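Local coordinates for beta-N-acetylglucosaminidase Nag2 (Vibrio harveyi, PDB 6EZR), which probably hydrolyses terminal non-reducing N-acetyl-hexosamine residues from N-acetyl-beta-hexosaminides, as a glycoside hydrolase of family 20, at residues 321-326 with 342-347; 551-556 with 614-619; 160-165 with 195-200; 19-24 with 80-85. All coordinates share one frame; numbering follows the deposited sequence.

Contact 1 of 4, residues 321-326 with 342-347; sequences GAWRGI and GGFYTQ
Ala322 and Gly343 are joined by one backbone hydrogen bond, from Gly343 N to Ala322 O at 2.9 Å, and the bond is fairly straight, with 163° at the hydrogen. The same carbonyl oxygen also receives a CA-H...O contact from Gly342, whose CA lies 3.2 Å from Ala322 O, so two neighbouring glycines converge on one acceptor.

The aromatic contacts centre on Trp323. Its CG is anti to the carbonyl carbon (chi1 -55°), and the indole is laid along the backbone of the opposite segment. The peptide between Gly342 and Gly343 lies over one ring face: Trp323 CZ3 comes within 3.5 Å of Gly342 C. Gly343 CA completes the layer as a CH-pi contact, 4.1 Å from the centroid of the six-membered ring of Trp323. Glycine suits both positions: the absence of a side chain lets Gly342 lie against Ala322 O and the indole, and both residues adopt backbone angles open to glycine.

The pairing belongs to a short two-stranded antiparallel sheet, 323-324 with 341-342, in the catalytic TIM-barrel domain, where Trp323 and Gly342 form a non-hydrogen-bonded pair. Arg340 makes a cation-pi contact with Trp323, and Arg308 binds Gly343 O.

The apolar side-chain contact is between Ala322 and Phe344, CB to CB at 3.8 Å; the small methyl group lets the chains approach. With CG between its backbone N and carbonyl carbon (chi1 64°), Phe344 brings CD1 to 3.9 Å from Ala322 CB, while Trp323 NE1 lies farther off, near the plane of the phenyl ring at its edge.

Contact 2 of 4, residues 551-556 with 614-619; sequences PLEKAY and RDWTDY
An aromatic cluster centred on Tyr556, with an arginine making a cation-pi contact over its ring, joins helix 552-556 of the catalytic domain to the start of helix 616-632. The Tyr556 ring forms an offset stack with Tyr619, centroids 4.4 Å apart and planes at 30°, its CD1 over the middle of the Tyr619 ring. Arg614 covers one face of Tyr556, NH1 over the centre and CZ 4.5 Å from the centroid, its chain folded back by bends at chi2 and chi3. Trp616 CE3 lies 3.7 Å from Tyr556 CB. Glu553 spreads over a face of the indole, its CA 4.0 Å from the six-membered ring centroid of Trp616. Leu552 touches two of the rings: CG lies in plane at the edge of Trp616, 3.9 Å from CH2, and CD1 reaches Tyr619 OH at 3.6 Å.

Asp615 N-caps the second helix, its anti lone pair accepting from Asp618 N. Asp615 N gives a weak bond to Tyr556 OH, which also bonds Glu605 of helix 599-608; Tyr619 OH is held by Thr601 there. Tyrosine suits both places, ring packed and hydroxyl bonded, and the positive charge of Arg614 probably gains from the electron-rich face of the Tyr556 ring.

Contact 3 of 4, residues 160-165 with 195-200; sequences EQAGVA and SGKIIF
Ala162 and Lys197 meet where the two chains come together, just before their strands begin. Lys197 N donates to Ala162 O at 2.9 Å, from above the carbonyl plane rather than on a lone pair. The methylenes of Lys197 run past this carbonyl, and CD lies 4.0 Å from Ala162 CB, so the small alanine leaves the lysine room to pass; its NZ continues to a salt bridge with Glu218.

At Gly163 the backbones come very near, its CA only 3.8 Å from Gly196 CA. Neither residue has a side chain to separate the chains, and Gly163 has a positive phi that glycine adopts easily. Gly163 O accepts from Ile198 N at 3.0 Å.

Val164 pairs in parallel with Ile198. Its CG2 is anti to the backbone N and reaches the edge of the Phe200 ring, 3.4 Å from CE1; a beta-branched residue suits an extended strand. Ala165, paired with Ile199, turns its methyl away from the face of Val164 and Ile198, 4.2 Å from Ile199 CG1. Ala165 N donates to Ile198 O at 2.7 Å, almost along the C=O axis, and Ala165 O accepts from Phe200 N.

These are the parallel strands 164-166 and 198-202 of a beta-alpha-beta unit in family 20 domain 2. Helix 172-186 between them covers Val164 and Phe200, helix 227-240 also packs on Phe200, and strand 220-224 lies beyond 198-202.

Contact 4 of 4, residues 19-24 with 80-85; sequences NCRFGL and YCEFSI
Phe22 and Phe83 face each other across an antiparallel pair of strands, their rings slid apart so far that they barely overlap. Their nearest atoms are Phe22 CD2 and Phe83 CE2, 3.7 Å apart, and Phe22 CB adds a CH-pi contact over one face of Phe83, 4.2 Å from the ring centroid. Phe83 has CG between its backbone N and carbonyl carbon (chi1 68°), which swings the ring toward the partner strand. Ile85 CG1 then meets the edge of the Phe22 ring in its plane, 3.7 Å from CE2, and also touches Cys20 CB. Apolar residues suit this buried face.

The opposite face is polar. Arg21 and Glu82 form a salt bridge, NH1 to OE2 at 2.6 Å, with OE2 in the guanidinium plane but a bent, weak hydrogen bond of 128°. Arg21 reaches it by folding at chi3. One water links Asn19 OD1 and Ser84 OG.

Between the two faces runs the backbone of strands 19-28 and 78-85, the latter outermost in an eight-stranded mixed sheet near the N-terminus. Cys20 with Ile85, Phe22 with Phe83 and Leu24 with Cys81 are hydrogen-bonded pairs; the bond from Phe22 N to Phe83 O is 2.8 Å and nearly straight.

Farther out, Tyr80 OH donates to the anti lone pair of Glu82 OE1 at 2.6 Å, steadying the carboxylate that holds Arg21. Gly23, lacking a side chain, leaves room for the Tyr80 ring, whose CE1 is 3.9 Å from Gly23 CA. Phe90 packs on Phe22 and Ile85, while Ser51 and Ser53 receive hydrogen bonds from Ser84 N and Glu82 N.

The four contacts sample different parts of one chain and follow in series, 4, 3, 1 and 2, with no two touching. Contact 1 lies in the catalytic domain, its Gly342 about 11 Å from the side chain of Arg274, which binds N-acetyl-D-glucosamine. Contact 4 belongs to the N-terminal sheet, yet the side chain of its Ile85 comes about 11 Å from that of Trp546, another sugar-binding residue, though neither contact supplies such a residue itself. The nearest atoms of contacts 1 and 4 are about 16 Å apart. Contacts 2 and 3 lie away from the annotated sites. Contacts 3 and 4 are farthest apart, with centres 68 Å from each other on opposite sides of the chain's centre.

Contact 1 of 4, residues 321-326 with 342-347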
loop_
_atom_site.group_PDB
_atom_site.type_symbol
_atom_site.label_atom_id
_atom_site.label_comp_id
_atom_site.label_asym_id
_atom_site.label_seq_id
_atom_site.Cartn_x
_atom_site.Cartn_y
_atom_site.Cartn_z
ATOM N N GLY A 321 -1.658 -12.943 -16.352
ATOM C CA GLY A 321 -1.030 -12.384 -15.156
ATOM C C GLY A 321 -1.925 -11.682 -14.151
ATOM O O GLY A 321 -1.541 -11.541 -12.992
ATOM N N ALA A 322 -3.103 -11.240 -14.587
ATOM C CA ALA A 322 -4.086 -10.607 -13.701
ATOM C C ALA A 322 -5.019 -11.577 -12.975
ATOM O O ALA A 322 -5.920 -11.130 -12.261
ATOM C CB ALA A 322 -4.920 -9.611 -14.492
ATOM N N TRP A 323 -4.835 -12.885 -13.159
ATOM C CA TRP A 323 -5.742 -13.886 -12.569
ATOM C C TRP A 323 -4.975 -15.025 -11.922
ATOM O O TRP A 323 -3.901 -15.388 -12.381
ATOM C CB TRP A 323 -6.707 -14.433 -13.630
ATOM C CG TRP A 323 -7.452 -13.348 -14.295
ATOM C CD1 TRP A 323 -7.107 -12.710 -15.444
ATOM C CD2 TRP A 323 -8.640 -12.715 -13.820
ATOM N NE1 TRP A 323 -8.021 -11.725 -15.729
ATOM C CE2 TRP A 323 -8.974 -11.706 -14.747
ATOM C CE3 TRP A 323 -9.459 -12.904 -12.697
ATOM C CZ2 TRP A 323 -10.097 -10.883 -14.591
ATOM C CZ3 TRP A 323 -10.581 -12.090 -12.539
ATOM C CH2 TRP A 323 -10.889 -11.090 -13.483
ATOM N N ARG A 324 -5.537 -15.586 -10.856
ATOM C CA ARG A 324 -4.908 -16.707 -10.153
ATOM C C ARG A 324 -5.943 -17.620 -9.528
ATOM O O ARG A 324 -7.054 -17.196 -9.228
ATOM C CB ARG A 324 -3.910 -16.221 -9.087
ATOM C CG ARG A 324 -4.501 -15.417 -7.936
ATOM C CD ARG A 324 -3.401 -14.792 -7.086
ATOM N NE ARG A 324 -3.945 -14.284 -5.823
ATOM C CZ ARG A 324 -3.817 -13.045 -5.336
ATOM N NH1 ARG A 324 -3.117 -12.099 -5.962
ATOM N NH2 ARG A 324 -4.396 -12.755 -4.175
ATOM N N GLY A 325 -5.551 -18.878 -9.339
ATOM C CA GLY A 325 -6.422 -19.892 -8.763
ATOM C C GLY A 325 -5.987 -21.284 -9.153
ATOM O O GLY A 325 -4.974 -21.465 -9.829
ATOM N N ILE A 326 -6.780 -22.261 -8.727
ATOM C CA ILE A 326 -6.477 -23.685 -8.906
ATOM C C ILE A 326 -6.417 -24.051 -10.384
ATOM O O ILE A 326 -5.544 -24.803 -10.809
ATOM C CB ILE A 326 -7.534 -24.572 -8.193
ATOM C CG1 ILE A 326 -7.509 -24.356 -6.671
ATOM C CG2 ILE A 326 -7.332 -26.052 -8.507
ATOM C CD1 ILE A 326 -6.211 -24.735 -5.973
ATOM N N GLY A 342 -8.917 -12.306 -9.377
ATOM C CA GLY A 342 -8.082 -11.250 -9.946
ATOM C C GLY A 342 -8.754 -9.981 -10.430
ATOM O O GLY A 342 -9.714 -9.497 -9.832
ATOM N N GLY A 343 -8.205 -9.440 -11.517
ATOM C CA GLY A 343 -8.694 -8.221 -12.161
ATOM C C GLY A 343 -7.514 -7.382 -12.587
ATOM O O GLY A 343 -6.396 -7.604 -12.128
ATOM N N PHE A 344 -7.761 -6.425 -13.476
ATOM C CA PHE A 344 -6.735 -5.471 -13.909
ATOM C C PHE A 344 -7.375 -4.140 -14.281
ATOM O O PHE A 344 -8.589 -4.054 -14.452
ATOM C CB PHE A 344 -5.921 -6.024 -15.085
ATOM C CG PHE A 344 -6.723 -6.243 -16.339
ATOM C CD1 PHE A 344 -7.463 -7.409 -16.518
ATOM C CD2 PHE A 344 -6.726 -5.292 -17.359
ATOM C CE1 PHE A 344 -8.199 -7.612 -17.681
ATOM C CE2 PHE A 344 -7.457 -5.492 -18.521
ATOM C CZ PHE A 344 -8.198 -6.652 -18.681
ATOM N N TYR A 345 -6.550 -3.105 -14.375
ATOM C CA TYR A 345 -7.000 -1.795 -14.835
ATOM C C TYR A 345 -6.735 -1.678 -16.332
ATOM O O TYR A 345 -5.622 -1.942 -16.795
ATOM C CB TYR A 345 -6.282 -0.677 -14.075
ATOM C CG TYR A 345 -6.309 -0.877 -12.581
ATOM C CD1 TYR A 345 -7.503 -0.804 -11.877
ATOM C CD2 TYR A 345 -5.138 -1.170 -11.872
ATOM C CE1 TYR A 345 -7.538 -0.995 -10.500
ATOM C CE2 TYR A 345 -5.161 -1.370 -10.499
ATOM C CZ TYR A 345 -6.363 -1.289 -9.813
ATOM O OH TYR A 345 -6.378 -1.490 -8.447
ATOM N N THR A 346 -7.756 -1.292 -17.089
ATOM C CA THR A 346 -7.578 -1.009 -18.508
ATOM C C THR A 346 -6.873 0.333 -18.616
ATOM O O THR A 346 -6.876 1.120 -17.659
ATOM C CB THR A 346 -8.915 -0.981 -19.279
ATOM O OG1 THR A 346 -9.725 0.107 -18.822
ATOM C CG2 THR A 346 -9.673 -2.294 -19.101
ATOM N N GLN A 347 -6.259 0.587 -19.769
ATOM C CA GLN A 347 -5.615 1.881 -20.025
ATOM C C GLN A 347 -6.625 3.052 -19.976
ATOM O O GLN A 347 -6.286 4.137 -19.504
ATOM C CB GLN A 347 -4.836 1.867 -21.350
ATOM C CG GLN A 347 -3.751 0.787 -21.412
ATOM C CD GLN A 347 -2.554 1.126 -22.297
ATOM O OE1 GLN A 347 -2.588 2.055 -23.107
ATOM N NE2 GLN A 347 -1.479 0.354 -22.142
#

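Contact 2 of 4, residues 551-556 with 614-619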
loop_
_atom_site.group_PDB
_atom_site.type_symbol
_atom_site.label_atom_id
_atom_site.label_comp_id
_atom_site.label_asym_id
_atom_site.label_seq_id
_atom_site.Cartn_x
_atom_site.Cartn_y
_atom_site.Cartn_z
ATOM N N PRO A 551 0.456 0.944 16.752
ATOM C CA PRO A 551 -0.660 1.677 17.337
ATOM C C PRO A 551 -0.631 3.136 16.956
ATOM O O PRO A 551 0.441 3.664 16.672
ATOM C CB PRO A 551 -0.424 1.563 18.855
ATOM C CG PRO A 551 0.452 0.401 19.038
ATOM C CD PRO A 551 1.270 0.270 17.785
ATOM N N LEU A 552 -1.798 3.774 17.014
ATOM C CA LEU A 552 -1.962 5.191 16.660
ATOM C C LEU A 552 -0.895 6.090 17.302
ATOM O O LEU A 552 -0.292 6.922 16.622
ATOM C CB LEU A 552 -3.370 5.671 17.045
ATOM C CG LEU A 552 -3.788 7.099 16.657
ATOM C CD1 LEU A 552 -3.720 7.323 15.153
ATOM C CD2 LEU A 552 -5.184 7.406 17.161
ATOM N N GLU A 553 -0.641 5.885 18.592
ATOM C CA GLU A 553 0.364 6.665 19.330
ATOM C C GLU A 553 1.777 6.497 18.778
ATOM O O GLU A 553 2.527 7.461 18.715
ATOM C CB GLU A 553 0.360 6.326 20.830
ATOM C CG GLU A 553 1.242 7.274 21.650
ATOM C CD GLU A 553 1.035 7.202 23.156
ATOM O OE1 GLU A 553 -0.086 6.890 23.613
ATOM O OE2 GLU A 553 2.007 7.488 23.896
ATOM N N LYS A 554 2.147 5.279 18.414
ATOM C CA LYS A 554 3.464 5.021 17.820
ATOM C C LYS A 554 3.576 5.714 16.457
ATOM O O LYS A 554 4.595 6.314 16.126
ATOM C CB LYS A 554 3.680 3.518 17.669
ATOM C CG LYS A 554 5.062 3.111 17.189
ATOM C CD LYS A 554 5.209 1.581 17.152
ATOM C CE LYS A 554 6.252 1.133 16.136
ATOM N NZ LYS A 554 6.080 -0.288 15.721
ATOM N N ALA A 555 2.507 5.609 15.677
ATOM C CA ALA A 555 2.404 6.277 14.393
ATOM C C ALA A 555 2.583 7.791 14.558
ATOM O O ALA A 555 3.374 8.401 13.830
ATOM C CB ALA A 555 1.069 5.943 13.739
ATOM N N TYR A 556 1.897 8.369 15.550
ATOM C CA TYR A 556 2.011 9.804 15.811
ATOM C C TYR A 556 3.399 10.251 16.305
ATOM O O TYR A 556 3.835 11.361 15.976
ATOM C CB TYR A 556 0.917 10.324 16.755
ATOM C CG TYR A 556 0.807 11.831 16.631
ATOM C CD1 TYR A 556 0.007 12.411 15.646
ATOM C CD2 TYR A 556 1.575 12.674 17.429
ATOM C CE1 TYR A 556 -0.059 13.789 15.496
ATOM C CE2 TYR A 556 1.515 14.049 17.286
ATOM C CZ TYR A 556 0.698 14.602 16.319
ATOM O OH TYR A 556 0.645 15.966 16.186
ATOM N N ARG A 614 3.178 20.239 16.598
ATOM C CA ARG A 614 2.681 18.881 16.802
ATOM C C ARG A 614 2.557 18.549 18.293
ATOM O O ARG A 614 3.448 18.865 19.070
ATOM C CB ARG A 614 3.651 17.903 16.149
ATOM C CG ARG A 614 3.702 18.006 14.640
ATOM C CD ARG A 614 3.226 16.724 13.982
ATOM N NE ARG A 614 4.308 15.753 13.818
ATOM C CZ ARG A 614 4.167 14.427 13.753
ATOM N NH1 ARG A 614 2.983 13.832 13.872
ATOM N NH2 ARG A 614 5.245 13.681 13.578
ATOM N N ASP A 615 1.465 17.891 18.671
ATOM C CA ASP A 615 1.209 17.496 20.069
ATOM C C ASP A 615 0.143 16.389 20.123
ATOM O O ASP A 615 -0.953 16.549 19.577
ATOM C CB ASP A 615 0.757 18.700 20.907
ATOM C CG ASP A 615 0.568 18.349 22.382
ATOM O OD1 ASP A 615 1.569 18.327 23.127
ATOM O OD2 ASP A 615 -0.577 18.078 22.798
ATOM N N TRP A 616 0.463 15.285 20.796
ATOM C CA TRP A 616 -0.388 14.074 20.818
ATOM C C TRP A 616 -1.782 14.304 21.408
ATOM O O TRP A 616 -2.788 13.829 20.858
ATOM C CB TRP A 616 0.345 12.975 21.583
ATOM C CG TRP A 616 -0.429 11.748 21.968
ATOM C CD1 TRP A 616 -0.609 11.274 23.231
ATOM C CD2 TRP A 616 -1.078 10.820 21.098
ATOM N NE1 TRP A 616 -1.334 10.113 23.210
ATOM C CE2 TRP A 616 -1.635 9.805 21.914
ATOM C CE3 TRP A 616 -1.252 10.745 19.709
ATOM C CZ2 TRP A 616 -2.361 8.725 21.387
ATOM C CZ3 TRP A 616 -1.969 9.668 19.183
ATOM C CH2 TRP A 616 -2.518 8.673 20.025
ATOM N N THR A 617 -1.833 15.027 22.525
ATOM C CA THR A 617 -3.106 15.389 23.166
ATOM C C THR A 617 -3.968 16.251 22.232
ATOM O O THR A 617 -5.136 15.934 21.990
ATOM C CB THR A 617 -2.864 16.130 24.500
ATOM O OG1 THR A 617 -2.040 15.318 25.350
ATOM C CG2 THR A 617 -4.171 16.434 25.225
ATOM N N ASP A 618 -3.381 17.326 21.710
ATOM C CA ASP A 618 -4.075 18.208 20.761
ATOM C C ASP A 618 -4.539 17.464 19.498
ATOM O O ASP A 618 -5.675 17.647 19.046
ATOM C CB ASP A 618 -3.175 19.375 20.357
ATOM C CG ASP A 618 -3.919 20.427 19.551
ATOM O OD1 ASP A 618 -4.842 21.051 20.115
ATOM O OD2 ASP A 618 -3.589 20.623 18.359
ATOM N N TYR A 619 -3.658 16.629 18.943
ATOM C CA TYR A 619 -4.008 15.782 17.792
ATOM C C TYR A 619 -5.219 14.912 18.070
ATOM O O TYR A 619 -6.151 14.878 17.261
ATOM C CB TYR A 619 -2.829 14.906 17.350
ATOM C CG TYR A 619 -3.213 13.765 16.424
ATOM C CD1 TYR A 619 -3.451 13.985 15.064
ATOM C CD2 TYR A 619 -3.331 12.465 16.904
ATOM C CE1 TYR A 619 -3.800 12.941 14.217
ATOM C CE2 TYR A 619 -3.671 11.420 16.062
ATOM C CZ TYR A 619 -3.905 11.664 14.716
ATOM O OH TYR A 619 -4.244 10.624 13.877
#

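Contact 3 of 4, residues 160-165 with 195-200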
loop_
_atom_site.group_PDB
_atom_site.type_symbol
_atom_site.label_atom_id
_atom_site.label_comp_id
_atom_site.label_asym_id
_atom_site.label_seq_id
_atom_site.Cartn_x
_atom_site.Cartn_y
_atom_site.Cartn_z
ATOM N N GLU A 160 -27.046 28.385 0.776
ATOM C CA GLU A 160 -26.620 27.950 -0.562
ATOM C C GLU A 160 -26.435 29.053 -1.631
ATOM O O GLU A 160 -25.872 28.772 -2.689
ATOM C CB GLU A 160 -27.593 26.885 -1.087
ATOM C CG GLU A 160 -27.437 25.519 -0.431
ATOM C CD GLU A 160 -28.355 24.465 -1.034
ATOM O OE1 GLU A 160 -27.851 23.386 -1.423
ATOM O OE2 GLU A 160 -29.579 24.713 -1.121
ATOM N N GLN A 161 -26.900 30.279 -1.367
ATOM C CA GLN A 161 -26.774 31.408 -2.321
ATOM C C GLN A 161 -25.669 32.420 -1.958
ATOM O O GLN A 161 -25.563 33.479 -2.582
ATOM C CB GLN A 161 -28.126 32.129 -2.489
ATOM C CG GLN A 161 -29.127 31.383 -3.366
ATOM C CD GLN A 161 -29.731 30.160 -2.687
ATOM O OE1 GLN A 161 -30.118 30.213 -1.520
ATOM N NE2 GLN A 161 -29.829 29.057 -3.418
ATOM N N ALA A 162 -24.846 32.085 -0.965
ATOM C CA ALA A 162 -23.677 32.892 -0.589
ATOM C C ALA A 162 -22.786 33.264 -1.775
ATOM O O ALA A 162 -22.305 34.389 -1.863
ATOM C CB ALA A 162 -22.853 32.154 0.453
ATOM N N GLY A 163 -22.568 32.302 -2.666
ATOM C CA GLY A 163 -21.808 32.520 -3.890
ATOM C C GLY A 163 -20.319 32.314 -3.692
ATOM O O GLY A 163 -19.775 32.647 -2.636
ATOM N N VAL A 164 -19.661 31.774 -4.712
ATOM C CA VAL A 164 -18.206 31.568 -4.684
ATOM C C VAL A 164 -17.587 32.292 -5.883
ATOM O O VAL A 164 -17.952 32.036 -7.030
ATOM C CB VAL A 164 -17.797 30.068 -4.579
ATOM C CG1 VAL A 164 -18.582 29.188 -5.533
ATOM C CG2 VAL A 164 -16.295 29.872 -4.788
ATOM N N ALA A 165 -16.667 33.210 -5.590
ATOM C CA ALA A 165 -16.032 34.079 -6.583
ATOM C C ALA A 165 -14.600 33.636 -6.825
ATOM O O ALA A 165 -13.921 33.199 -5.899
ATOM C CB ALA A 165 -16.050 35.519 -6.103
ATOM N N SER A 195 -20.196 38.148 -7.572
ATOM C CA SER A 195 -20.339 38.899 -6.315
ATOM C C SER A 195 -20.503 37.986 -5.084
ATOM O O SER A 195 -21.214 38.328 -4.136
ATOM C CB SER A 195 -21.538 39.839 -6.425
ATOM O OG SER A 195 -22.742 39.101 -6.562
ATOM N N GLY A 196 -19.817 36.846 -5.088
ATOM C CA GLY A 196 -19.950 35.850 -4.020
ATOM C C GLY A 196 -19.260 36.221 -2.718
ATOM O O GLY A 196 -18.343 37.037 -2.697
ATOM N N LYS A 197 -19.710 35.596 -1.634
ATOM C CA LYS A 197 -19.167 35.812 -0.289
ATOM C C LYS A 197 -17.929 34.960 0.005
ATOM O O LYS A 197 -17.195 35.257 0.941
ATOM C CB LYS A 197 -20.235 35.522 0.763
ATOM C CG LYS A 197 -21.391 36.504 0.771
ATOM C CD LYS A 197 -22.568 35.949 1.555
ATOM C CE LYS A 197 -23.644 36.997 1.802
ATOM N NZ LYS A 197 -23.366 37.788 3.032
ATOM N N ILE A 198 -17.716 33.903 -0.780
ATOM C CA ILE A 198 -16.518 33.059 -0.672
ATOM C C ILE A 198 -15.596 33.359 -1.867
ATOM O O ILE A 198 -15.978 33.167 -3.017
ATOM C CB ILE A 198 -16.882 31.558 -0.568
ATOM C CG1 ILE A 198 -17.752 31.318 0.677
ATOM C CG2 ILE A 198 -15.627 30.697 -0.468
ATOM C CD1 ILE A 198 -18.580 30.054 0.636
ATOM N N ILE A 199 -14.377 33.812 -1.576
ATOM C CA ILE A 199 -13.507 34.443 -2.574
ATOM C C ILE A 199 -12.209 33.666 -2.754
ATOM O O ILE A 199 -11.558 33.311 -1.777
ATOM C CB ILE A 199 -13.222 35.911 -2.173
ATOM C CG1 ILE A 199 -14.480 36.752 -2.399
ATOM C CG2 ILE A 199 -12.073 36.524 -2.966
ATOM C CD1 ILE A 199 -14.558 37.996 -1.547
ATOM N N PHE A 200 -11.847 33.427 -4.014
ATOM C CA PHE A 200 -10.563 32.833 -4.390
ATOM C C PHE A 200 -9.713 33.898 -5.083
ATOM O O PHE A 200 -10.083 34.404 -6.141
ATOM C CB PHE A 200 -10.776 31.635 -5.319
ATOM C CG PHE A 200 -11.296 30.409 -4.623
ATOM C CD1 PHE A 200 -12.645 30.290 -4.299
ATOM C CD2 PHE A 200 -10.437 29.365 -4.294
ATOM C CE1 PHE A 200 -13.123 29.151 -3.651
ATOM C CE2 PHE A 200 -10.912 28.229 -3.652
ATOM C CZ PHE A 200 -12.257 28.119 -3.332
#

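Contact 4 of 4, residues 19-24 with 80-85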
loop_
_atom_site.group_PDB
_atom_site.type_symbol
_atom_site.label_atom_id
_atom_site.label_comp_id
_atom_site.label_asym_id
_atom_site.label_seq_id
_atom_site.Cartn_x
_atom_site.Cartn_y
_atom_site.Cartn_z
ATOM N N ASN A 19 11.926 -20.858 16.695
ATOM C CA ASN A 19 11.250 -22.081 16.238
ATOM C C ASN A 19 9.868 -22.260 16.866
ATOM O O ASN A 19 9.742 -22.191 18.092
ATOM C CB ASN A 19 12.089 -23.307 16.560
ATOM C CG ASN A 19 11.523 -24.574 15.952
ATOM O OD1 ASN A 19 10.778 -25.308 16.599
ATOM N ND2 ASN A 19 11.865 -24.831 14.701
ATOM N N CYS A 20 8.849 -22.478 16.025
ATOM C CA CYS A 20 7.505 -22.855 16.476
ATOM C C CYS A 20 7.091 -24.182 15.874
ATOM O O CYS A 20 7.263 -24.385 14.673
ATOM C CB CYS A 20 6.467 -21.808 16.077
ATOM S SG CYS A 20 6.558 -20.297 17.050
ATOM N N ARG A 21 6.512 -25.053 16.703
ATOM C CA ARG A 21 5.995 -26.348 16.248
ATOM C C ARG A 21 4.482 -26.380 16.433
ATOM O O ARG A 21 3.967 -25.965 17.482
ATOM C CB ARG A 21 6.658 -27.504 17.006
ATOM C CG ARG A 21 6.395 -28.877 16.405
ATOM C CD ARG A 21 7.301 -29.934 17.019
ATOM N NE ARG A 21 7.026 -30.100 18.444
ATOM C CZ ARG A 21 6.330 -31.087 19.000
ATOM N NH1 ARG A 21 5.818 -32.069 18.289
ATOM N NH2 ARG A 21 6.158 -31.092 20.305
ATOM N N PHE A 22 3.787 -26.860 15.403
ATOM C CA PHE A 22 2.337 -26.935 15.382
ATOM C C PHE A 22 1.839 -28.357 15.160
ATOM O O PHE A 22 2.488 -29.155 14.478
ATOM C CB PHE A 22 1.758 -26.061 14.269
ATOM C CG PHE A 22 2.151 -24.612 14.356
ATOM C CD1 PHE A 22 1.373 -23.702 15.061
ATOM C CD2 PHE A 22 3.293 -24.157 13.716
ATOM C CE1 PHE A 22 1.739 -22.359 15.127
ATOM C CE2 PHE A 22 3.659 -22.823 13.775
ATOM C CZ PHE A 22 2.884 -21.921 14.478
ATOM N N GLY A 23 0.676 -28.649 15.750
ATOM C CA GLY A 23 -0.085 -29.841 15.449
ATOM C C GLY A 23 -1.201 -29.426 14.525
ATOM O O GLY A 23 -1.848 -28.408 14.751
ATOM N N LEU A 24 -1.400 -30.197 13.466
ATOM C CA LEU A 24 -2.490 -29.989 12.520
ATOM C C LEU A 24 -3.354 -31.232 12.557
ATOM O O LEU A 24 -2.866 -32.311 12.213
ATOM C CB LEU A 24 -1.934 -29.791 11.101
ATOM C CG LEU A 24 -2.913 -29.621 9.930
ATOM C CD1 LEU A 24 -2.240 -28.886 8.781
ATOM C CD2 LEU A 24 -3.474 -30.951 9.423
ATOM N N TYR A 80 -3.537 -36.563 11.506
ATOM C CA TYR A 80 -2.653 -35.692 12.291
ATOM C C TYR A 80 -1.305 -35.468 11.587
ATOM O O TYR A 80 -0.676 -36.420 11.125
ATOM C CB TYR A 80 -2.449 -36.283 13.690
ATOM C CG TYR A 80 -1.594 -35.449 14.633
ATOM C CD1 TYR A 80 -2.067 -34.243 15.192
ATOM C CD2 TYR A 80 -0.314 -35.881 14.991
ATOM C CE1 TYR A 80 -1.269 -33.498 16.063
ATOM C CE2 TYR A 80 0.481 -35.147 15.852
ATOM C CZ TYR A 80 0.012 -33.962 16.381
ATOM O OH TYR A 80 0.855 -33.285 17.229
ATOM N N CYS A 81 -0.881 -34.207 11.505
ATOM C CA CYS A 81 0.458 -33.851 11.003
ATOM C C CYS A 81 1.093 -32.695 11.790
ATOM O O CYS A 81 0.433 -31.687 12.076
ATOM C CB CYS A 81 0.388 -33.473 9.529
ATOM S SG CYS A 81 1.998 -33.197 8.763
ATOM N N GLU A 82 2.369 -32.856 12.144
ATOM C CA GLU A 82 3.166 -31.787 12.739
ATOM C C GLU A 82 4.064 -31.120 11.718
ATOM O O GLU A 82 4.530 -31.751 10.769
ATOM C CB GLU A 82 4.020 -32.316 13.867
ATOM C CG GLU A 82 3.206 -32.632 15.102
ATOM C CD GLU A 82 4.017 -33.278 16.196
ATOM O OE1 GLU A 82 3.403 -33.718 17.194
ATOM O OE2 GLU A 82 5.263 -33.321 16.076
ATOM N N PHE A 83 4.289 -29.828 11.919
ATOM C CA PHE A 83 5.273 -29.068 11.156
ATOM C C PHE A 83 5.794 -27.931 12.021
ATOM O O PHE A 83 5.233 -27.612 13.082
ATOM C CB PHE A 83 4.680 -28.541 9.839
ATOM C CG PHE A 83 3.624 -27.487 10.019
ATOM C CD1 PHE A 83 2.282 -27.843 10.184
ATOM C CD2 PHE A 83 3.965 -26.137 10.024
ATOM C CE1 PHE A 83 1.301 -26.869 10.354
ATOM C CE2 PHE A 83 2.993 -25.163 10.202
ATOM C CZ PHE A 83 1.658 -25.529 10.370
ATOM N N SER A 84 6.871 -27.326 11.544
ATOM C CA SER A 84 7.526 -26.228 12.227
ATOM C C SER A 84 7.837 -25.087 11.266
ATOM O O SER A 84 7.944 -25.280 10.045
ATOM C CB SER A 84 8.818 -26.709 12.893
ATOM O OG SER A 84 8.550 -27.551 14.001
ATOM N N ILE A 85 7.979 -23.904 11.858
ATOM C CA ILE A 85 8.371 -22.676 11.166
ATOM C C ILE A 85 9.505 -22.022 11.946
ATOM O O ILE A 85 9.646 -22.226 13.157
ATOM C CB ILE A 85 7.199 -21.671 11.030
ATOM C CG1 ILE A 85 6.707 -21.194 12.394
ATOM C CG2 ILE A 85 6.051 -22.310 10.278
ATOM C CD1 ILE A 85 5.736 -20.027 12.360
HETATM O O HOH W 1 10.619 -28.030 15.807
#